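Short-chain type dehydrogenase/reductase (Mycobacterium ulcerans, PDB 3SVT) is a short-chain dehydrogenase/reductase family member, probably an NAD-dependent oxidoreductase, whose specific substrate is not established. Local coordinates at residues S208-S213 with F264-E269; S151-N156 with G162-T167. All blocks are in the same frame, centred on the assembly; numbering follows the deposited sequence.

Interaction 1 (S208-S213 with F264-E269)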
ATOM      1  N   SER B 208       5.557 -28.318  12.903  1.00 47.73           N
ATOM      2  CA  SER B 208       5.413 -28.042  14.351  1.00 47.91           C
ATOM      3  C   SER B 208       3.964 -27.666  14.696  1.00 47.06           C
ATOM      4  O   SER B 208       3.323 -26.914  13.962  1.00 46.20           O
ATOM      5  CB  SER B 208       6.376 -26.945  14.796  1.00 47.77           C
ATOM      6  OG  SER B 208       5.765 -26.095  15.740  1.00 49.11           O
ATOM      7  N   ALA B 209       3.454 -28.190  15.809  1.00 46.57           N
ATOM      8  CA  ALA B 209       2.042 -28.021  16.167  1.00 45.73           C
ATOM      9  C   ALA B 209       1.621 -26.567  16.431  1.00 44.55           C
ATOM     10  O   ALA B 209       0.598 -26.107  15.920  1.00 43.40           O
ATOM     11  CB  ALA B 209       1.690 -28.891  17.362  1.00 46.55           C
ATOM     12  N   GLU B 210       2.417 -25.855  17.221  1.00 43.78           N
ATOM     13  CA  GLU B 210       2.144 -24.453  17.552  1.00 42.80           C
ATOM     14  C   GLU B 210       2.269 -23.518  16.349  1.00 41.11           C
ATOM     15  O   GLU B 210       1.346 -22.754  16.078  1.00 40.67           O
ATOM     16  CB  GLU B 210       3.054 -23.971  18.677  1.00 43.69           C
ATOM     17  CG  GLU B 210       2.695 -24.564  20.062  1.00 45.56           C
ATOM     18  CD  GLU B 210       3.260 -25.966  20.329  1.00 49.39           C
ATOM     19  OE1 GLU B 210       3.935 -26.569  19.450  1.00 48.16           O
ATOM     20  OE2 GLU B 210       3.029 -26.471  21.461  1.00 53.76           O
ATOM     21  N   LEU B 211       3.389 -23.580  15.634  1.00 39.62           N
ATOM     22  CA  LEU B 211       3.610 -22.670  14.500  1.00 38.52           C
ATOM     23  C   LEU B 211       2.758 -23.011  13.261  1.00 37.10           C
ATOM     24  O   LEU B 211       2.284 -22.110  12.552  1.00 36.57           O
ATOM     25  CB  LEU B 211       5.083 -22.627  14.131  1.00 38.86           C
ATOM     26  CG  LEU B 211       6.014 -22.164  15.262  1.00 39.24           C
ATOM     27  CD1 LEU B 211       7.469 -22.441  14.893  1.00 40.02           C
ATOM     28  CD2 LEU B 211       5.804 -20.700  15.589  1.00 37.49           C
ATOM     29  N   SER B 212       2.566 -24.298  12.984  1.00 36.43           N
ATOM     30  CA  SER B 212       1.661 -24.697  11.891  1.00 35.08           C
ATOM     31  C   SER B 212       0.239 -24.226  12.185  1.00 34.53           C
ATOM     32  O   SER B 212      -0.459 -23.787  11.287  1.00 33.87           O
ATOM     33  CB  SER B 212       1.673 -26.205  11.650  1.00 35.31           C
ATOM     34  OG  SER B 212       1.003 -26.912  12.693  1.00 36.63           O
ATOM     35  N   SER B 213      -0.169 -24.320  13.449  1.00 34.04           N
ATOM     36  CA  SER B 213      -1.497 -23.884  13.870  1.00 33.96           C
ATOM     37  C   SER B 213      -1.672 -22.356  13.728  1.00 33.01           C
ATOM     38  O   SER B 213      -2.726 -21.864  13.268  1.00 30.98           O
ATOM     39  CB  SER B 213      -1.759 -24.320  15.317  1.00 34.98           C
ATOM     40  OG  SER B 213      -2.975 -23.776  15.776  1.00 37.29           O
ATOM     41  N   PHE B 264       5.738 -16.236  16.487  1.00 28.98           N
ATOM     42  CA  PHE B 264       6.657 -17.334  16.833  1.00 29.89           C
ATOM     43  C   PHE B 264       6.890 -17.413  18.348  1.00 31.46           C
ATOM     44  O   PHE B 264       7.847 -18.054  18.795  1.00 32.17           O
ATOM     45  CB  PHE B 264       7.996 -17.201  16.100  1.00 30.24           C
ATOM     46  CG  PHE B 264       8.035 -17.865  14.724  1.00 30.06           C
ATOM     47  CD1 PHE B 264       7.124 -17.511  13.726  1.00 29.41           C
ATOM     48  CD2 PHE B 264       9.015 -18.814  14.430  1.00 30.53           C
ATOM     49  CE1 PHE B 264       7.158 -18.133  12.471  1.00 30.85           C
ATOM     50  CE2 PHE B 264       9.089 -19.442  13.164  1.00 32.08           C
ATOM     51  CZ  PHE B 264       8.159 -19.097  12.172  1.00 31.49           C
ATOM     52  N   SER B 265       6.021 -16.764  19.128  1.00 32.30           N
ATOM     53  CA  SER B 265       6.122 -16.742  20.596  1.00 34.13           C
ATOM     54  C   SER B 265       6.439 -18.094  21.181  1.00 35.19           C
ATOM     55  O   SER B 265       7.388 -18.236  21.939  1.00 36.09           O
ATOM     56  CB  SER B 265       4.803 -16.296  21.225  1.00 33.87           C
ATOM     57  OG  SER B 265       4.605 -14.941  21.002  1.00 35.43           O
ATOM     58  N   ALA B 266       5.624 -19.079  20.816  1.00 36.41           N
ATOM     59  CA  ALA B 266       5.691 -20.423  21.387  1.00 37.48           C
ATOM     60  C   ALA B 266       7.101 -21.028  21.267  1.00 38.27           C
ATOM     61  O   ALA B 266       7.582 -21.675  22.179  1.00 39.16           O
ATOM     62  CB  ALA B 266       4.642 -21.326  20.690  1.00 37.26           C
ATOM     63  N   MET B 267       7.754 -20.793  20.136  1.00 38.36           N
ATOM     64  CA  MET B 267       9.138 -21.229  19.909  1.00 39.31           C
ATOM     65  C   MET B 267      10.138 -20.397  20.735  1.00 38.28           C
ATOM     66  O   MET B 267      11.064 -20.948  21.318  1.00 37.87           O
ATOM     67  CB  MET B 267       9.483 -21.113  18.404  1.00 39.65           C
ATOM     68  CG  MET B 267      10.983 -21.340  18.035  1.00 44.20           C
ATOM     69  SD  MET B 267      11.368 -21.276  16.238  1.00 51.97           S
ATOM     70  CE  MET B 267      13.134 -21.592  16.255  1.00 50.79           C
ATOM     71  N   LEU B 268       9.937 -19.077  20.772  1.00 37.07           N
ATOM     72  CA  LEU B 268      10.965 -18.125  21.239  1.00 36.85           C
ATOM     73  C   LEU B 268      10.882 -17.791  22.731  1.00 37.87           C
ATOM     74  O   LEU B 268      11.915 -17.550  23.381  1.00 37.68           O
ATOM     75  CB  LEU B 268      10.922 -16.831  20.406  1.00 35.80           C
ATOM     76  CG  LEU B 268      11.153 -16.954  18.880  1.00 34.78           C
ATOM     77  CD1 LEU B 268      10.987 -15.592  18.184  1.00 30.99           C
ATOM     78  CD2 LEU B 268      12.531 -17.560  18.551  1.00 34.54           C
ATOM     79  N   GLU B 269       9.672 -17.783  23.284  1.00 38.90           N
ATOM     80  CA  GLU B 269       9.495 -17.429  24.714  1.00 40.29           C
ATOM     81  C   GLU B 269      10.343 -18.284  25.661  1.00 41.10           C
ATOM     82  O   GLU B 269      10.989 -17.753  26.547  1.00 41.86           O
ATOM     83  CB  GLU B 269       8.014 -17.468  25.136  1.00 40.77           C
ATOM     84  CG  GLU B 269       7.736 -16.879  26.538  1.00 44.26           C
ATOM     85  CD  GLU B 269       7.904 -17.872  27.707  1.00 49.14           C
ATOM     86  OE1 GLU B 269       8.019 -19.100  27.487  1.00 50.22           O
ATOM     87  OE2 GLU B 269       7.905 -17.418  28.882  1.00 54.11           O
TER
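Phe264 receives Leu211 on one face of its ring. The CD2 methyl of Leu211 lies 3.8 Å from the centroid of the Phe264 ring, and the direction to it is 16° off the ring normal. This is a CH-pi contact, offset toward the rim on the CG side. Leu211 CD2 also reaches the backbone, 3.7 Å from Phe264 CA. The other methyl of Leu211, CD1, sits 3.8 Å from Phe264 CE2. The two side chains cross at about a right angle. In Leu211, chi1 (-59°) sends CG toward the 264-269 segment, and the methyls at its end meet the ring. Phe264 also meets Phe161 edge-to-face. Ser265 OG is hydrogen-bonded to Asp263 just before the helix.

Both segments start helices. Phe264 occupies the N-cap position of helix 265-272, and Ser208 that of helix 209-218, where its OG accepts a weak bond from Leu211 N. Ser208 O takes two bonds from Ser212, from N and from OG (2.6 Å from Ser212 OG to Ser208 O), on opposite faces of its carbonyl plane. Helix 209-218 comes soon after strand 187-198. In many short-chain dehydrogenases this region borders the substrate pocket, and the same may hold here.

Ala266 turns its methyl to Glu210, with Ala266 CB 3.7 Å from Glu210 CB. Glu210 CG lies alongside the same methyl; the chain then bends at chi2 (82°). Met267 gives its first side-chain carbon, CB, 4.3 Å from Leu211 CD1, while its extended chain runs on away from helix 209-218.

Interaction 2 (S151-N156 with G162-T167)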
ATOM      1  N   SER B 151       9.132 -12.281  -0.121  1.00 27.43           N
ATOM      2  CA  SER B 151       8.501 -13.041   0.961  1.00 26.83           C
ATOM      3  C   SER B 151       7.332 -12.272   1.547  1.00 27.45           C
ATOM      4  O   SER B 151       7.302 -11.040   1.525  1.00 26.82           O
ATOM      5  CB  SER B 151       9.479 -13.300   2.106  1.00 27.48           C
ATOM      6  OG  SER B 151       8.832 -13.958   3.195  1.00 25.55           O
ATOM      7  N   ILE B 152       6.373 -13.005   2.108  1.00 27.51           N
ATOM      8  CA  ILE B 152       5.334 -12.373   2.909  1.00 27.73           C
ATOM      9  C   ILE B 152       5.918 -11.574   4.102  1.00 27.78           C
ATOM     10  O   ILE B 152       5.272 -10.666   4.625  1.00 28.35           O
ATOM     11  CB  ILE B 152       4.339 -13.411   3.430  1.00 28.48           C
ATOM     12  CG1 ILE B 152       3.143 -12.714   4.105  1.00 29.72           C
ATOM     13  CG2 ILE B 152       5.051 -14.378   4.372  1.00 28.89           C
ATOM     14  CD1 ILE B 152       1.891 -13.575   4.152  1.00 31.13           C
ATOM     15  N   ALA B 153       7.125 -11.915   4.540  1.00 27.11           N
ATOM     16  CA  ALA B 153       7.815 -11.138   5.555  1.00 27.15           C
ATOM     17  C   ALA B 153       7.955  -9.663   5.159  1.00 26.09           C
ATOM     18  O   ALA B 153       8.001  -8.807   6.036  1.00 27.09           O
ATOM     19  CB  ALA B 153       9.178 -11.762   5.898  1.00 26.69           C
ATOM     20  N   ALA B 154       7.980  -9.369   3.853  1.00 25.67           N
ATOM     21  CA  ALA B 154       7.963  -7.994   3.354  1.00 25.26           C
ATOM     22  C   ALA B 154       6.584  -7.336   3.401  1.00 25.55           C
ATOM     23  O   ALA B 154       6.506  -6.124   3.530  1.00 26.78           O
ATOM     24  CB  ALA B 154       8.539  -7.914   1.863  1.00 24.97           C
ATOM     25  N   SER B 155       5.500  -8.099   3.261  1.00 24.72           N
ATOM     26  CA  SER B 155       4.157  -7.485   3.196  1.00 24.94           C
ATOM     27  C   SER B 155       3.515  -7.391   4.574  1.00 25.13           C
ATOM     28  O   SER B 155       2.700  -6.514   4.806  1.00 24.77           O
ATOM     29  CB  SER B 155       3.219  -8.250   2.256  1.00 24.56           C
ATOM     30  OG  SER B 155       3.084  -9.604   2.645  1.00 25.61           O
ATOM     31  N   ASN B 156       3.892  -8.296   5.472  1.00 24.73           N
ATOM     32  CA  ASN B 156       3.336  -8.340   6.821  1.00 25.65           C
ATOM     33  C   ASN B 156       4.486  -8.501   7.822  1.00 25.95           C
ATOM     34  O   ASN B 156       5.274  -9.442   7.705  1.00 27.06           O
ATOM     35  CB  ASN B 156       2.317  -9.502   6.942  1.00 25.25           C
ATOM     36  CG  ASN B 156       1.153  -9.386   5.933  1.00 27.02           C
ATOM     37  OD1 ASN B 156       1.353  -9.512   4.710  1.00 23.71           O
ATOM     38  ND2 ASN B 156      -0.057  -9.126   6.444  1.00 23.90           N
ATOM     39  N   GLY B 162      13.829  -9.919  12.239  1.00 27.93           N
ATOM     40  CA  GLY B 162      14.940  -9.002  12.032  1.00 27.49           C
ATOM     41  C   GLY B 162      15.095  -8.617  10.569  1.00 27.60           C
ATOM     42  O   GLY B 162      14.196  -8.025   9.973  1.00 28.66           O
ATOM     43  N   ALA B 163      16.240  -8.953   9.987  1.00 27.10           N
ATOM     44  CA  ALA B 163      16.616  -8.446   8.652  1.00 27.22           C
ATOM     45  C   ALA B 163      15.810  -9.035   7.479  1.00 26.95           C
ATOM     46  O   ALA B 163      15.829  -8.500   6.385  1.00 27.63           O
ATOM     47  CB  ALA B 163      18.117  -8.676   8.421  1.00 26.35           C
ATOM     48  N   TYR B 164      15.149 -10.167   7.681  1.00 27.99           N
ATOM     49  CA  TYR B 164      14.465 -10.842   6.570  1.00 27.71           C
ATOM     50  C   TYR B 164      13.449  -9.940   5.855  1.00 26.82           C
ATOM     51  O   TYR B 164      13.594  -9.655   4.649  1.00 26.29           O
ATOM     52  CB  TYR B 164      13.819 -12.162   7.044  1.00 29.20           C
ATOM     53  CG  TYR B 164      13.374 -13.076   5.895  1.00 31.52           C
ATOM     54  CD1 TYR B 164      14.238 -13.378   4.838  1.00 34.63           C
ATOM     55  CD2 TYR B 164      12.092 -13.614   5.862  1.00 33.82           C
ATOM     56  CE1 TYR B 164      13.835 -14.203   3.774  1.00 35.73           C
ATOM     57  CE2 TYR B 164      11.681 -14.439   4.808  1.00 35.56           C
ATOM     58  CZ  TYR B 164      12.548 -14.731   3.774  1.00 36.28           C
ATOM     59  OH  TYR B 164      12.141 -15.550   2.738  1.00 38.12           O
ATOM     60  N   GLY B 165      12.439  -9.473   6.575  1.00 25.87           N
ATOM     61  CA  GLY B 165      11.393  -8.657   5.950  1.00 25.42           C
ATOM     62  C   GLY B 165      11.906  -7.286   5.528  1.00 24.80           C
ATOM     63  O   GLY B 165      11.460  -6.718   4.506  1.00 24.36           O
ATOM     64  N   VAL B 166      12.842  -6.758   6.316  1.00 24.20           N
ATOM     65  CA  VAL B 166      13.479  -5.481   6.035  1.00 23.90           C
ATOM     66  C   VAL B 166      14.150  -5.559   4.661  1.00 24.17           C
ATOM     67  O   VAL B 166      13.914  -4.711   3.786  1.00 23.94           O
ATOM     68  CB  VAL B 166      14.533  -5.168   7.112  1.00 24.19           C
ATOM     69  CG1 VAL B 166      15.396  -3.992   6.717  1.00 22.65           C
ATOM     70  CG2 VAL B 166      13.868  -4.965   8.505  1.00 24.18           C
ATOM     71  N   THR B 167      14.973  -6.580   4.448  1.00 24.29           N
ATOM     72  CA  THR B 167      15.717  -6.678   3.181  1.00 24.73           C
ATOM     73  C   THR B 167      14.814  -7.070   2.047  1.00 25.00           C
ATOM     74  O   THR B 167      14.995  -6.592   0.936  1.00 25.60           O
ATOM     75  CB  THR B 167      16.902  -7.678   3.234  1.00 25.40           C
ATOM     76  OG1 THR B 167      16.424  -8.964   3.637  1.00 24.81           O
ATOM     77  CG2 THR B 167      18.023  -7.189   4.203  1.00 26.37           C
TER
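Tyr164 CG and Ser151 OG both stand opposite the backbone N of their own residues (chi1 -167° and 176°). This lays the tyrosine ring beside the 151-156 segment. Ser151 OG comes obliquely to the ring, 3.3 Å from Tyr164 CE2. Ser151 CB is 3.5 Å from Tyr164 OH. The Ala153 methyl comes obliquely too, 3.5 Å from Tyr164 CD2. Ser151 OG caps the weakly bonded helix that follows it by accepting from Ala153 N at 3.0 Å, which fixes the serine beside the ring.

Gly165 brings the backbones close. Its CA is 4.4 Å from Ala154 CA and makes a CA-H...O contact of 3.4 Å with Ala153 O.

Tyr164 and Lys168 have the spacing of the YxxxK motif of short-chain dehydrogenases. With Ser151, 13 residues earlier, they are consistent with the Ser-Tyr-Lys active site of the family.

Segment 151-156 follows strand 144-149, and Ala154 packs on Arg193 of strand 187-198. On helix 163-182, Ala163 and Thr167 pack against helix 113-140, where Asn123 bonds Thr167 OG1, and Val166 meets Ala170 of the second subunit.

Interaction 2 is a buried contact, its centre about 12 Å from the centre of the chain. Interaction 1 is a surface contact on the same side, its centre about 24 Å from that point. They share no helix: 152-155 and 163-182 meet in interaction 2, 209-218 and 265-272 in interaction 1. Their centres lie about 19 Å apart and their nearest atoms about 9 Å, without touching. Neither has a hydrogen bond between its segments. Interaction 1 is apolar: one leucine methyl over a ring face, with aliphatic contacts beside it. Interaction 2 mixes hydroxyl, methyl and close backbone packing at the probable active site, and its surroundings include another subunit.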